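Local coordinates for CHAD domain protein (Streptomyces chartreusis, PDB 6RN5), which probably binds polyphosphate through its all-helical CHAD fold and also binds copper ions, though its biological role is not established, at residues R108-L112 with A320-A326; L178-Q182 with A330-I336; A258-H262 with H348-H353; Q273-W277 with R359-Q363. All coordinates share one frame. Residue numbers count along the deposited sequence, not the author numbering.

Contact 1: residues R108-L112 with A320-A326; sequences RLERL and ASEAAAA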
loop_
_atom_site.group_PDB
_atom_site.type_symbol
_atom_site.label_atom_id
_atom_site.label_comp_id
_atom_site.label_asym_id
_atom_site.label_seq_id
_atom_site.Cartn_x
_atom_site.Cartn_y
_atom_site.Cartn_z
ATOM N N ARG A 108 -4.684 -19.589 -5.458
ATOM C CA ARG A 108 -4.148 -18.326 -5.967
ATOM C C ARG A 108 -5.221 -17.503 -6.726
ATOM O O ARG A 108 -5.330 -16.308 -6.561
ATOM C CB ARG A 108 -2.947 -18.642 -6.832
ATOM C CG ARG A 108 -2.202 -17.455 -7.337
ATOM C CD ARG A 108 -0.913 -17.943 -7.938
ATOM N NE ARG A 108 -0.203 -18.725 -6.930
ATOM C CZ ARG A 108 0.516 -19.826 -7.172
ATOM N NH1 ARG A 108 0.665 -20.303 -8.401
ATOM N NH2 ARG A 108 1.111 -20.437 -6.163
ATOM N N LEU A 109 -6.021 -18.147 -7.549
ATOM C CA LEU A 109 -7.054 -17.430 -8.282
ATOM C C LEU A 109 -8.022 -16.795 -7.318
ATOM O O LEU A 109 -8.331 -15.589 -7.393
ATOM C CB LEU A 109 -7.804 -18.372 -9.230
ATOM C CG LEU A 109 -8.998 -17.777 -9.997
ATOM C CD1 LEU A 109 -8.636 -16.471 -10.710
ATOM C CD2 LEU A 109 -9.561 -18.768 -11.006
ATOM N N GLU A 110 -8.496 -17.606 -6.386
ATOM C CA GLU A 110 -9.387 -17.101 -5.346
ATOM C C GLU A 110 -8.826 -15.911 -4.557
ATOM O O GLU A 110 -9.508 -14.895 -4.355
ATOM C CB GLU A 110 -9.709 -18.222 -4.397
ATOM C CG GLU A 110 -10.522 -17.729 -3.230
ATOM C CD GLU A 110 -11.559 -18.725 -2.798
ATOM O OE1 GLU A 110 -11.238 -19.948 -2.816
ATOM O OE2 GLU A 110 -12.679 -18.260 -2.437
ATOM N N ARG A 111 -7.584 -16.036 -4.109
ATOM C CA ARG A 111 -6.936 -14.975 -3.383
ATOM C C ARG A 111 -6.924 -13.722 -4.250
ATOM O O ARG A 111 -7.235 -12.618 -3.781
ATOM C CB ARG A 111 -5.502 -15.410 -3.018
ATOM C CG ARG A 111 -4.554 -14.291 -2.656
ATOM C CD ARG A 111 -3.170 -14.812 -2.248
ATOM N NE ARG A 111 -3.187 -15.239 -0.856
ATOM C CZ ARG A 111 -2.980 -14.454 0.196
ATOM N NH1 ARG A 111 -2.628 -13.171 0.077
ATOM N NH2 ARG A 111 -3.044 -15.000 1.390
ATOM N N LEU A 112 -6.591 -13.870 -5.530
ATOM C CA LEU A 112 -6.504 -12.694 -6.381
ATOM C C LEU A 112 -7.878 -12.081 -6.693
ATOM O O LEU A 112 -8.050 -10.846 -6.679
ATOM C CB LEU A 112 -5.733 -13.013 -7.658
ATOM C CG LEU A 112 -4.221 -13.249 -7.463
ATOM C CD1 LEU A 112 -3.572 -13.944 -8.652
ATOM C CD2 LEU A 112 -3.434 -11.986 -7.166
ATOM N N ALA A 320 0.976 -14.956 -0.640
ATOM C CA ALA A 320 0.944 -13.570 -1.121
ATOM C C ALA A 320 2.103 -13.311 -2.105
ATOM O O ALA A 320 1.960 -12.602 -3.125
ATOM C CB ALA A 320 0.994 -12.605 0.054
ATOM N N SER A 321 3.269 -13.868 -1.791
ATOM C CA SER A 321 4.404 -13.762 -2.675
ATOM C C SER A 321 4.091 -14.302 -4.071
ATOM O O SER A 321 4.340 -13.621 -5.076
ATOM C CB SER A 321 5.601 -14.492 -2.067
ATOM O OG SER A 321 6.698 -14.431 -2.934
ATOM N N GLU A 322 3.500 -15.489 -4.136
ATOM C CA GLU A 322 3.249 -16.152 -5.413
ATOM C C GLU A 322 2.079 -15.442 -6.135
ATOM O O GLU A 322 2.052 -15.323 -7.357
ATOM C CB GLU A 322 2.917 -17.650 -5.219
ATOM C CG GLU A 322 4.088 -18.613 -5.045
ATOM C CD GLU A 322 5.020 -18.667 -6.265
ATOM O OE1 GLU A 322 4.578 -18.541 -7.433
ATOM O OE2 GLU A 322 6.236 -18.816 -6.077
ATOM N N ALA A 323 1.116 -14.966 -5.376
ATOM C CA ALA A 323 0.055 -14.235 -5.979
ATOM C C ALA A 323 0.562 -12.936 -6.607
ATOM O O ALA A 323 0.133 -12.572 -7.707
ATOM C CB ALA A 323 -1.021 -13.950 -4.970
ATOM N N ALA A 324 1.455 -12.233 -5.921
ATOM C CA ALA A 324 1.970 -10.994 -6.464
ATOM C C ALA A 324 2.672 -11.273 -7.794
ATOM O O ALA A 324 2.542 -10.484 -8.722
ATOM C CB ALA A 324 2.901 -10.308 -5.477
ATOM N N ALA A 325 3.390 -12.401 -7.876
ATOM C CA ALA A 325 4.158 -12.745 -9.066
ATOM C C ALA A 325 3.215 -13.110 -10.201
ATOM O O ALA A 325 3.498 -12.799 -11.341
ATOM C CB ALA A 325 5.122 -13.881 -8.792
ATOM N N ALA A 326 2.078 -13.733 -9.910
ATOM C CA ALA A 326 1.121 -13.998 -10.955
ATOM C C ALA A 326 0.522 -12.689 -11.489
ATOM O O ALA A 326 0.228 -12.597 -12.659
ATOM C CB ALA A 326 0.010 -14.906 -10.472
#
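This is a steep helix-helix crossing in which long side chains from the C-terminal half of helix 82-120 lie over an alanine-rich face of helix 305-331. The local axes approach to 9.9 Å at a signed crossing angle of -78°, and 328 Å² is buried in total. Ala323 occupies the crossing point: its CA lies 5.9 Å from the CA of Arg108, and its CB meets Arg111 CD at 3.6 Å and Leu112 CD2 at 3.8 Å. Leu112 CD1 also reaches Ala326 CB at 4.1 Å. In the all-helical CHAD domain, both helices belong to the long bundle, and the small alanines let a neighbouring helix bring its larger residues close. Arg108 NH2 sits 3.5 Å from Glu322 CB, while Glu322 OE1 is 4.2 Å from the same NH2 and over the guanidinium face, too far for a salt bridge and without an N-H pointing at it. Arg111 lays its guanidinium over Ala320 CA, with NH1 3.7 Å from Ala320 CB, and hydrogen-bonds through NH1 to Gln351 on helix 338-366.

Contact 2: residues L178-Q182 with A330-I336; sequences LLDRQ and AARTPRI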
loop_
_atom_site.group_PDB
_atom_site.type_symbol
_atom_site.label_atom_id
_atom_site.label_comp_id
_atom_site.label_asym_id
_atom_site.label_seq_id
_atom_site.Cartn_x
_atom_site.Cartn_y
_atom_site.Cartn_z
ATOM N N LEU A 178 -8.854 -11.956 -17.001
ATOM C CA LEU A 178 -7.545 -12.397 -17.496
ATOM C C LEU A 178 -6.919 -13.465 -16.572
ATOM O O LEU A 178 -6.510 -14.515 -17.009
ATOM C CB LEU A 178 -6.623 -11.192 -17.644
ATOM C CG LEU A 178 -5.218 -11.483 -18.150
ATOM C CD1 LEU A 178 -5.276 -11.987 -19.579
ATOM C CD2 LEU A 178 -4.372 -10.223 -18.049
ATOM N N LEU A 179 -6.878 -13.181 -15.286
ATOM C CA LEU A 179 -6.343 -14.110 -14.312
ATOM C C LEU A 179 -7.199 -15.384 -14.193
ATOM O O LEU A 179 -6.687 -16.494 -14.036
ATOM C CB LEU A 179 -6.226 -13.411 -12.959
ATOM C CG LEU A 179 -5.169 -12.297 -12.912
ATOM C CD1 LEU A 179 -5.395 -11.424 -11.710
ATOM C CD2 LEU A 179 -3.747 -12.846 -12.864
ATOM N N ASP A 180 -8.509 -15.230 -14.212
ATOM C CA ASP A 180 -9.373 -16.394 -14.240
ATOM C C ASP A 180 -9.039 -17.331 -15.422
ATOM O O ASP A 180 -8.885 -18.536 -15.245
ATOM C CB ASP A 180 -10.823 -15.919 -14.302
ATOM C CG ASP A 180 -11.828 -17.045 -14.180
ATOM O OD1 ASP A 180 -11.479 -18.220 -14.161
ATOM O OD2 ASP A 180 -13.005 -16.737 -14.112
ATOM N N ARG A 181 -8.888 -16.765 -16.621
ATOM C CA ARG A 181 -8.478 -17.540 -17.779
ATOM C C ARG A 181 -7.109 -18.175 -17.582
ATOM O O ARG A 181 -6.960 -19.377 -17.732
ATOM C CB ARG A 181 -8.479 -16.675 -19.064
ATOM C CG ARG A 181 -8.108 -17.440 -20.335
ATOM C CD ARG A 181 -8.134 -16.589 -21.617
ATOM N NE ARG A 181 -6.971 -16.915 -22.475
ATOM C CZ ARG A 181 -6.896 -17.884 -23.414
ATOM N NH1 ARG A 181 -7.947 -18.667 -23.692
ATOM N NH2 ARG A 181 -5.738 -18.063 -24.097
ATOM N N GLN A 182 -6.111 -17.380 -17.243
ATOM C CA GLN A 182 -4.755 -17.887 -17.116
ATOM C C GLN A 182 -4.546 -18.950 -16.028
ATOM O O GLN A 182 -3.939 -19.980 -16.247
ATOM C CB GLN A 182 -3.792 -16.729 -16.926
ATOM C CG GLN A 182 -3.610 -15.903 -18.211
ATOM C CD GLN A 182 -2.570 -14.800 -18.035
ATOM O OE1 GLN A 182 -2.024 -14.589 -16.911
ATOM N NE2 GLN A 182 -2.284 -14.081 -19.133
ATOM N N ALA A 330 0.990 -11.579 -15.323
ATOM C CA ALA A 330 -0.162 -11.302 -16.128
ATOM C C ALA A 330 -0.100 -9.914 -16.810
ATOM O O ALA A 330 -0.592 -9.732 -17.902
ATOM C CB ALA A 330 -1.428 -11.391 -15.259
ATOM N N ALA A 331 0.500 -8.951 -16.155
ATOM C CA ALA A 331 0.670 -7.618 -16.714
ATOM C C ALA A 331 1.585 -7.582 -17.938
ATOM O O ALA A 331 1.544 -6.616 -18.687
ATOM C CB ALA A 331 1.227 -6.682 -15.638
ATOM N N ARG A 332 2.376 -8.640 -18.143
ATOM C CA ARG A 332 3.180 -8.752 -19.349
ATOM C C ARG A 332 2.477 -9.484 -20.496
ATOM O O ARG A 332 3.059 -9.665 -21.527
ATOM C CB ARG A 332 4.452 -9.500 -19.053
ATOM C CG ARG A 332 5.173 -9.032 -17.825
ATOM C CD ARG A 332 6.567 -9.645 -17.756
ATOM N NE ARG A 332 7.581 -8.649 -18.140
ATOM C CZ ARG A 332 8.111 -8.493 -19.358
ATOM N NH1 ARG A 332 8.999 -7.527 -19.564
ATOM N NH2 ARG A 332 7.779 -9.292 -20.375
ATOM N N THR A 333 1.244 -9.932 -20.312
ATOM C CA THR A 333 0.508 -10.589 -21.367
ATOM C C THR A 333 0.350 -9.606 -22.548
ATOM O O THR A 333 0.006 -8.447 -22.327
ATOM C CB THR A 333 -0.897 -10.931 -20.869
ATOM O OG1 THR A 333 -0.784 -11.733 -19.701
ATOM C CG2 THR A 333 -1.738 -11.672 -21.926
ATOM N N PRO A 334 0.621 -10.047 -23.794
ATOM C CA PRO A 334 0.583 -9.064 -24.892
ATOM C C PRO A 334 -0.846 -8.638 -25.195
ATOM O O PRO A 334 -1.791 -9.378 -24.896
ATOM C CB PRO A 334 1.222 -9.795 -26.052
ATOM C CG PRO A 334 1.112 -11.245 -25.733
ATOM C CD PRO A 334 0.987 -11.400 -24.236
ATOM N N ARG A 335 -0.990 -7.420 -25.707
ATOM C CA ARG A 335 -2.286 -6.833 -26.096
ATOM C C ARG A 335 -3.267 -6.544 -24.937
ATOM O O ARG A 335 -4.423 -6.320 -25.164
ATOM C CB ARG A 335 -2.982 -7.677 -27.193
ATOM C CG ARG A 335 -2.301 -7.643 -28.587
ATOM C CD ARG A 335 -3.153 -8.395 -29.634
ATOM N NE ARG A 335 -3.384 -9.712 -29.070
ATOM C CZ ARG A 335 -4.527 -10.207 -28.590
ATOM N NH1 ARG A 335 -5.689 -9.545 -28.701
ATOM N NH2 ARG A 335 -4.495 -11.433 -28.041
ATOM N N ILE A 336 -2.838 -6.486 -23.688
ATOM C CA ILE A 336 -3.815 -6.085 -22.701
ATOM C C ILE A 336 -3.940 -4.587 -22.718
ATOM O O ILE A 336 -2.997 -3.882 -23.058
ATOM C CB ILE A 336 -3.510 -6.592 -21.281
ATOM C CG1 ILE A 336 -2.113 -6.119 -20.805
ATOM C CG2 ILE A 336 -3.691 -8.108 -21.273
ATOM C CD1 ILE A 336 -1.828 -6.487 -19.365
#
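Where helix 305-331 ends, Ala330 and the turn that follows form a shallow hollow into which helix 170-198 inserts Leu178. The leucine's CD2 methyl fills it, lying 3.8 Å from Ala330 O, 4.2 Å from Thr333 OG1 and 3.9 Å from Ile336 CG2. A type II beta turn from Thr333 to Ile336, with Arg335 at phi/psi 67/18°, folds the chain back so that Ile336 closes the far wall. The reverse fit is made by Ala330: its CB is a small bump pointing at the helix, seated between Leu179 CD2 and Gln182 OE1, each 3.6 Å away. Leu344 of helix 338-366 also packs on Leu179 and Ala330, while Ala331 and Ile336 touch Tyr342 and Pro338 of the second subunit, so this end of the CHAD helical bundle lies beside the dimer contact. The two segments bury 224 Å² between them. Beside this apolar fit, Gln182 NE2 donates to Thr333 OG1 (2.8 Å, 154°), and that OG1 donates to Ala330 O at 2.7 Å; Thr333 N reaches the same oxygen at 3.0 Å. One hydroxyl therefore acts as acceptor and donor at once, linking the glutamine's helix to the carbonyl of Ala330.

Contact 3: residues A258-H262 with H348-H353; sequences AALIH and HADQRH. With CU (copper (II) ion), chain B; CU (copper (II) ion), chain C.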
loop_
_atom_site.group_PDB
_atom_site.type_symbol
_atom_site.label_atom_id
_atom_site.label_comp_id
_atom_site.label_asym_id
_atom_site.label_seq_id
_atom_site.Cartn_x
_atom_site.Cartn_y
_atom_site.Cartn_z
ATOM N N ALA A 258 10.552 -1.625 -0.987
ATOM C CA ALA A 258 9.581 -2.673 -1.307
ATOM C C ALA A 258 9.757 -3.274 -2.730
ATOM O O ALA A 258 9.439 -4.454 -2.945
ATOM C CB ALA A 258 8.161 -2.134 -1.108
ATOM N N ALA A 259 10.268 -2.485 -3.682
ATOM C CA ALA A 259 10.316 -2.862 -5.118
ATOM C C ALA A 259 8.946 -3.244 -5.709
ATOM O O ALA A 259 8.676 -4.379 -6.166
ATOM C CB ALA A 259 11.338 -3.949 -5.371
ATOM N N LEU A 260 8.083 -2.259 -5.725
ATOM C CA LEU A 260 6.739 -2.425 -6.230
ATOM C C LEU A 260 6.639 -2.240 -7.740
ATOM O O LEU A 260 5.735 -2.763 -8.380
ATOM C CB LEU A 260 5.814 -1.476 -5.490
ATOM C CG LEU A 260 5.881 -1.681 -3.983
ATOM C CD1 LEU A 260 5.069 -0.626 -3.254
ATOM C CD2 LEU A 260 5.391 -3.071 -3.612
ATOM N N ILE A 261 7.578 -1.545 -8.336
ATOM C CA ILE A 261 7.631 -1.492 -9.776
ATOM C C ILE A 261 8.982 -2.060 -10.135
ATOM O O ILE A 261 10.000 -1.515 -9.738
ATOM C CB ILE A 261 7.507 -0.056 -10.313
ATOM C CG1 ILE A 261 6.322 0.679 -9.694
ATOM C CG2 ILE A 261 7.299 -0.104 -11.815
ATOM C CD1 ILE A 261 6.324 2.182 -9.965
ATOM N N HIS A 262 8.974 -3.202 -10.803
ATOM C CA HIS A 262 10.198 -3.861 -11.281
ATOM C C HIS A 262 9.794 -4.585 -12.541
ATOM O O HIS A 262 8.588 -4.851 -12.736
ATOM C CB HIS A 262 10.778 -4.858 -10.241
ATOM C CG HIS A 262 9.876 -6.016 -9.935
ATOM N ND1 HIS A 262 9.578 -7.000 -10.855
ATOM C CD2 HIS A 262 9.157 -6.313 -8.828
ATOM C CE1 HIS A 262 8.744 -7.868 -10.318
ATOM N NE2 HIS A 262 8.472 -7.473 -9.086
ATOM N N HIS A 348 -0.545 -6.412 -7.587
ATOM C CA HIS A 348 0.806 -6.802 -7.204
ATOM C C HIS A 348 1.258 -6.083 -5.955
ATOM O O HIS A 348 1.829 -6.707 -5.065
ATOM C CB HIS A 348 1.791 -6.540 -8.348
ATOM C CG HIS A 348 3.231 -6.706 -7.958
ATOM N ND1 HIS A 348 3.991 -5.660 -7.480
ATOM C CD2 HIS A 348 4.041 -7.797 -7.965
ATOM C CE1 HIS A 348 5.220 -6.106 -7.225
ATOM N NE2 HIS A 348 5.266 -7.403 -7.502
ATOM N N ALA A 349 0.985 -4.784 -5.868
ATOM C CA ALA A 349 1.389 -3.996 -4.728
ATOM C C ALA A 349 0.662 -4.445 -3.460
ATOM O O ALA A 349 1.281 -4.661 -2.392
ATOM C CB ALA A 349 1.114 -2.515 -5.002
ATOM N N ASP A 350 -0.650 -4.603 -3.584
ATOM C CA ASP A 350 -1.444 -5.171 -2.525
ATOM C C ASP A 350 -0.866 -6.475 -1.957
ATOM O O ASP A 350 -0.738 -6.644 -0.730
ATOM C CB ASP A 350 -2.871 -5.458 -3.048
ATOM C CG ASP A 350 -3.770 -5.959 -1.959
ATOM O OD1 ASP A 350 -4.122 -5.119 -1.107
ATOM O OD2 ASP A 350 -4.100 -7.167 -1.949
ATOM N N GLN A 351 -0.515 -7.403 -2.838
ATOM C CA GLN A 351 -0.042 -8.704 -2.376
ATOM C C GLN A 351 1.371 -8.568 -1.791
ATOM O O GLN A 351 1.715 -9.274 -0.857
ATOM C CB GLN A 351 -0.129 -9.752 -3.500
ATOM C CG GLN A 351 -1.581 -9.984 -3.942
ATOM C CD GLN A 351 -2.385 -10.606 -2.827
ATOM O OE1 GLN A 351 -2.064 -11.725 -2.390
ATOM N NE2 GLN A 351 -3.377 -9.858 -2.298
ATOM N N ARG A 352 2.166 -7.627 -2.285
ATOM C CA ARG A 352 3.457 -7.375 -1.649
ATOM C C ARG A 352 3.272 -6.752 -0.268
ATOM O O ARG A 352 4.052 -7.034 0.657
ATOM C CB ARG A 352 4.346 -6.486 -2.510
ATOM C CG ARG A 352 4.813 -7.128 -3.780
ATOM C CD ARG A 352 5.462 -8.489 -3.532
ATOM N NE ARG A 352 6.573 -8.509 -2.565
ATOM C CZ ARG A 352 7.271 -9.601 -2.234
ATOM N NH1 ARG A 352 6.986 -10.792 -2.754
ATOM N NH2 ARG A 352 8.276 -9.512 -1.380
ATOM N N HIS A 353 2.211 -5.952 -0.098
ATOM C CA HIS A 353 1.869 -5.440 1.241
ATOM C C HIS A 353 1.460 -6.561 2.173
ATOM O O HIS A 353 1.804 -6.508 3.337
ATOM C CB HIS A 353 0.818 -4.294 1.209
ATOM C CG HIS A 353 1.264 -3.109 0.409
ATOM N ND1 HIS A 353 2.596 -2.759 0.282
ATOM C CD2 HIS A 353 0.565 -2.210 -0.338
ATOM C CE1 HIS A 353 2.697 -1.692 -0.499
ATOM N NE2 HIS A 353 1.482 -1.335 -0.881
HETATM CU CU CU B . 7.100 -8.292 -7.589
HETATM CU CU CU C . -0.160 -0.091 -2.292
HETATM O O HOH W 1 7.975 -6.344 -1.759
HETATM O O HOH W 2 3.156 -3.204 -7.705
#
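An irregular strip of chain, residues 258-262, runs beside a regular helical segment, 348-353, and comes closest where the CA atoms of Leu260 and Ala349 are 5.8 Å apart. Ala259 has positive phi (55/64°); the helix keeps its ladder, Arg352 N to His348 O at 2.9 Å. Leu260 supplies the apolar contact, with CD2 3.7 Å from Arg352 CB and CD1 3.8 Å from His353 CE1. Water 2 joins Leu260 O (2.7 Å) to His348 ND1 (2.6 Å), accepting from the latter, whose ring leaves NE2 to the metal. Copper in chain B is held by His262 NE2 at 2.2 Å and His348 NE2 at 2.0 Å, with His271 completing the histidine set. Water 1 bridges Ala258 O, in a poorly ordered residue, and Arg352 NE, both at 2.7 Å; Arg352 NH2 is salt-bridged to Asp274. His353 NE2 lies 2.5 Å from the chain C copper, which His353 of the second subunit also binds, placing that metal at the dimer interface. Within the CHAD bundle, helix 338-366 packs against Ala323 and Ala324 of helix 305-331 and Ala115 of helix 82-120, while the 258-262 loop meets Leu119 and Thr169 of the second subunit.

Contact 4: residues Q273-W277 with R359-Q363; sequences QDAPW and RFAFQ. With SO4 (sulfate ion), chain H.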
loop_
_atom_site.group_PDB
_atom_site.type_symbol
_atom_site.label_atom_id
_atom_site.label_comp_id
_atom_site.label_asym_id
_atom_site.label_seq_id
_atom_site.Cartn_x
_atom_site.Cartn_y
_atom_site.Cartn_z
ATOM N N GLN A 273 14.667 -10.976 -0.471
ATOM C CA GLN A 273 14.342 -11.361 0.900
ATOM C C GLN A 273 13.276 -12.429 1.028
ATOM O O GLN A 273 13.198 -13.056 2.067
ATOM C CB GLN A 273 13.910 -10.164 1.717
ATOM C CG GLN A 273 15.032 -9.177 1.952
ATOM C CD GLN A 273 14.648 -8.086 2.931
ATOM O OE1 GLN A 273 14.080 -8.352 3.995
ATOM N NE2 GLN A 273 14.964 -6.847 2.580
ATOM N N ASP A 274 12.466 -12.662 0.008
ATOM C CA ASP A 274 11.508 -13.777 0.103
ATOM C C ASP A 274 12.209 -15.110 0.402
ATOM O O ASP A 274 11.650 -15.936 1.124
ATOM C CB ASP A 274 10.676 -13.937 -1.186
ATOM C CG ASP A 274 9.530 -12.893 -1.300
ATOM O OD1 ASP A 274 9.461 -11.945 -0.512
ATOM O OD2 ASP A 274 8.724 -13.020 -2.212
ATOM N N ALA A 275 13.407 -15.331 -0.162
ATOM C CA ALA A 275 14.026 -16.674 -0.082
ATOM C C ALA A 275 14.337 -17.082 1.364
ATOM O O ALA A 275 13.967 -18.143 1.777
ATOM C CB ALA A 275 15.260 -16.811 -0.995
ATOM N N PRO A 276 14.966 -16.208 2.150
ATOM C CA PRO A 276 15.184 -16.639 3.547
ATOM C C PRO A 276 13.900 -16.940 4.352
ATOM O O PRO A 276 13.893 -17.851 5.169
ATOM C CB PRO A 276 15.952 -15.468 4.171
ATOM C CG PRO A 276 16.115 -14.421 3.091
ATOM C CD PRO A 276 15.797 -15.047 1.771
ATOM N N TRP A 277 12.847 -16.166 4.126
ATOM C CA TRP A 277 11.525 -16.407 4.746
ATOM C C TRP A 277 10.882 -17.740 4.327
ATOM O O TRP A 277 10.306 -18.474 5.147
ATOM C CB TRP A 277 10.585 -15.266 4.403
ATOM C CG TRP A 277 10.949 -14.049 5.125
ATOM C CD1 TRP A 277 11.812 -13.080 4.726
ATOM C CD2 TRP A 277 10.479 -13.655 6.410
ATOM N NE1 TRP A 277 11.901 -12.104 5.673
ATOM C CE2 TRP A 277 11.095 -12.439 6.723
ATOM C CE3 TRP A 277 9.598 -14.212 7.318
ATOM C CZ2 TRP A 277 10.853 -11.775 7.889
ATOM C CZ3 TRP A 277 9.351 -13.537 8.488
ATOM C CH2 TRP A 277 9.971 -12.345 8.764
ATOM N N ARG A 359 5.169 -10.980 7.362
ATOM C CA ARG A 359 6.466 -11.054 8.018
ATOM C C ARG A 359 6.348 -10.464 9.425
ATOM O O ARG A 359 6.971 -10.947 10.375
ATOM C CB ARG A 359 7.523 -10.278 7.249
ATOM C CG ARG A 359 7.935 -10.852 5.928
ATOM C CD ARG A 359 9.056 -10.019 5.273
ATOM N NE ARG A 359 9.331 -10.595 3.950
ATOM C CZ ARG A 359 9.809 -9.929 2.901
ATOM N NH1 ARG A 359 10.115 -8.647 2.977
ATOM N NH2 ARG A 359 9.995 -10.573 1.763
ATOM N N PHE A 360 5.600 -9.370 9.536
ATOM C CA PHE A 360 5.312 -8.800 10.839
ATOM C C PHE A 360 4.500 -9.771 11.743
ATOM O O PHE A 360 4.829 -9.965 12.920
ATOM C CB PHE A 360 4.589 -7.458 10.658
ATOM C CG PHE A 360 4.328 -6.713 11.949
ATOM C CD1 PHE A 360 5.371 -6.096 12.630
ATOM C CD2 PHE A 360 3.033 -6.608 12.463
ATOM C CE1 PHE A 360 5.138 -5.398 13.813
ATOM C CE2 PHE A 360 2.794 -5.923 13.654
ATOM C CZ PHE A 360 3.855 -5.315 14.331
ATOM N N ALA A 361 3.455 -10.380 11.197
ATOM C CA ALA A 361 2.686 -11.348 11.953
ATOM C C ALA A 361 3.580 -12.504 12.457
ATOM O O ALA A 361 3.501 -12.909 13.628
ATOM C CB ALA A 361 1.506 -11.866 11.133
ATOM N N PHE A 362 4.455 -13.014 11.597
ATOM C CA PHE A 362 5.327 -14.094 12.009
ATOM C C PHE A 362 6.170 -13.621 13.183
ATOM O O PHE A 362 6.270 -14.295 14.206
ATOM C CB PHE A 362 6.277 -14.518 10.897
ATOM C CG PHE A 362 7.377 -15.423 11.369
ATOM C CD1 PHE A 362 7.172 -16.797 11.477
ATOM C CD2 PHE A 362 8.631 -14.901 11.733
ATOM C CE1 PHE A 362 8.189 -17.634 11.947
ATOM C CE2 PHE A 362 9.667 -15.744 12.161
ATOM C CZ PHE A 362 9.444 -17.102 12.284
ATOM N N GLN A 363 6.798 -12.469 13.004
ATOM C CA GLN A 363 7.636 -11.874 14.047
ATOM C C GLN A 363 6.941 -11.715 15.407
ATOM O O GLN A 363 7.504 -12.065 16.423
ATOM C CB GLN A 363 8.160 -10.525 13.594
ATOM C CG GLN A 363 9.353 -10.049 14.407
ATOM C CD GLN A 363 9.721 -8.613 14.081
ATOM O OE1 GLN A 363 10.687 -8.360 13.359
ATOM N NE2 GLN A 363 8.936 -7.670 14.588
HETATM S S SO4 H . 11.744 -8.183 -0.795
HETATM O O1 SO4 H . 13.214 -8.216 -1.077
HETATM O O2 SO4 H . 11.342 -9.625 -0.675
HETATM O O3 SO4 H . 11.429 -7.581 0.501
HETATM O O4 SO4 H . 11.041 -7.363 -1.865
#
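A guanidinium laid flat on an indole distinguishes this contact: the Arg359 group stacks on Trp277 with centres 4.5 Å apart and planes at 20°. The cation-pi component is off-centre, Arg359 CZ standing 4.5 Å from the five-membered ring's centroid and 30° from its normal. Further back along the same side chain, Arg359 CG makes a CH-pi contact, 3.5 Å from the six-membered ring's centroid and only 9° off the normal. The extended chain, with chi2 and chi3 both t, thus spans the indole face. Its NH2 then forms a salt bridge with Asp274 OD1 at 2.7 Å; Asp274 also hydrogen-bonds Ser321 and pairs with Arg352. Two parallel donations, Arg359 NH1 to sulfate O3 at 3.0 Å and NH2 to O2 at 2.9 Å, hold the anion, and Gln273 N adds one to O1 at 3.2 Å. The sulfate probably came from the crystallisation liquor, but its binding is consistent with an anion-accepting pocket in a polyphosphate-binding protein. Trp277 CZ3 also meets Phe362 CD2 at 3.6 Å. Here the beginning of helix 274-295 leans on helix 338-366, and helix 305-331 borders both: His317 stacks on Trp277 and hydrogen-bonds Arg359 NE, while Leu314 touches Trp277 and Phe362.

How the contacts relate
Helices 305-331 and 338-366, consecutive in the chain, tie the four sites together. Contacts 1 and 2 share the former, their centres 14 Å apart, and touch through Leu109 CD1 and Asp180 CA at 3.6 Å. Contact 1 meets contact 3 through Arg111 NH1 and Gln351 OE1 (2.9 Å), and contact 4 through Ser321 OG and Asp274 OD2 (2.6 Å). Contacts 3 and 4 share helix 338-366 and a salt bridge, Arg352 NH2 to Asp274 OD1 at 2.8 Å, with Arg352 also pairing with the sulfate of contact 4. The side chain of Asp274 is about 7 Å from a bound copper, so metal and anion sites adjoin. Contacts 2 and 3 both reach the second subunit.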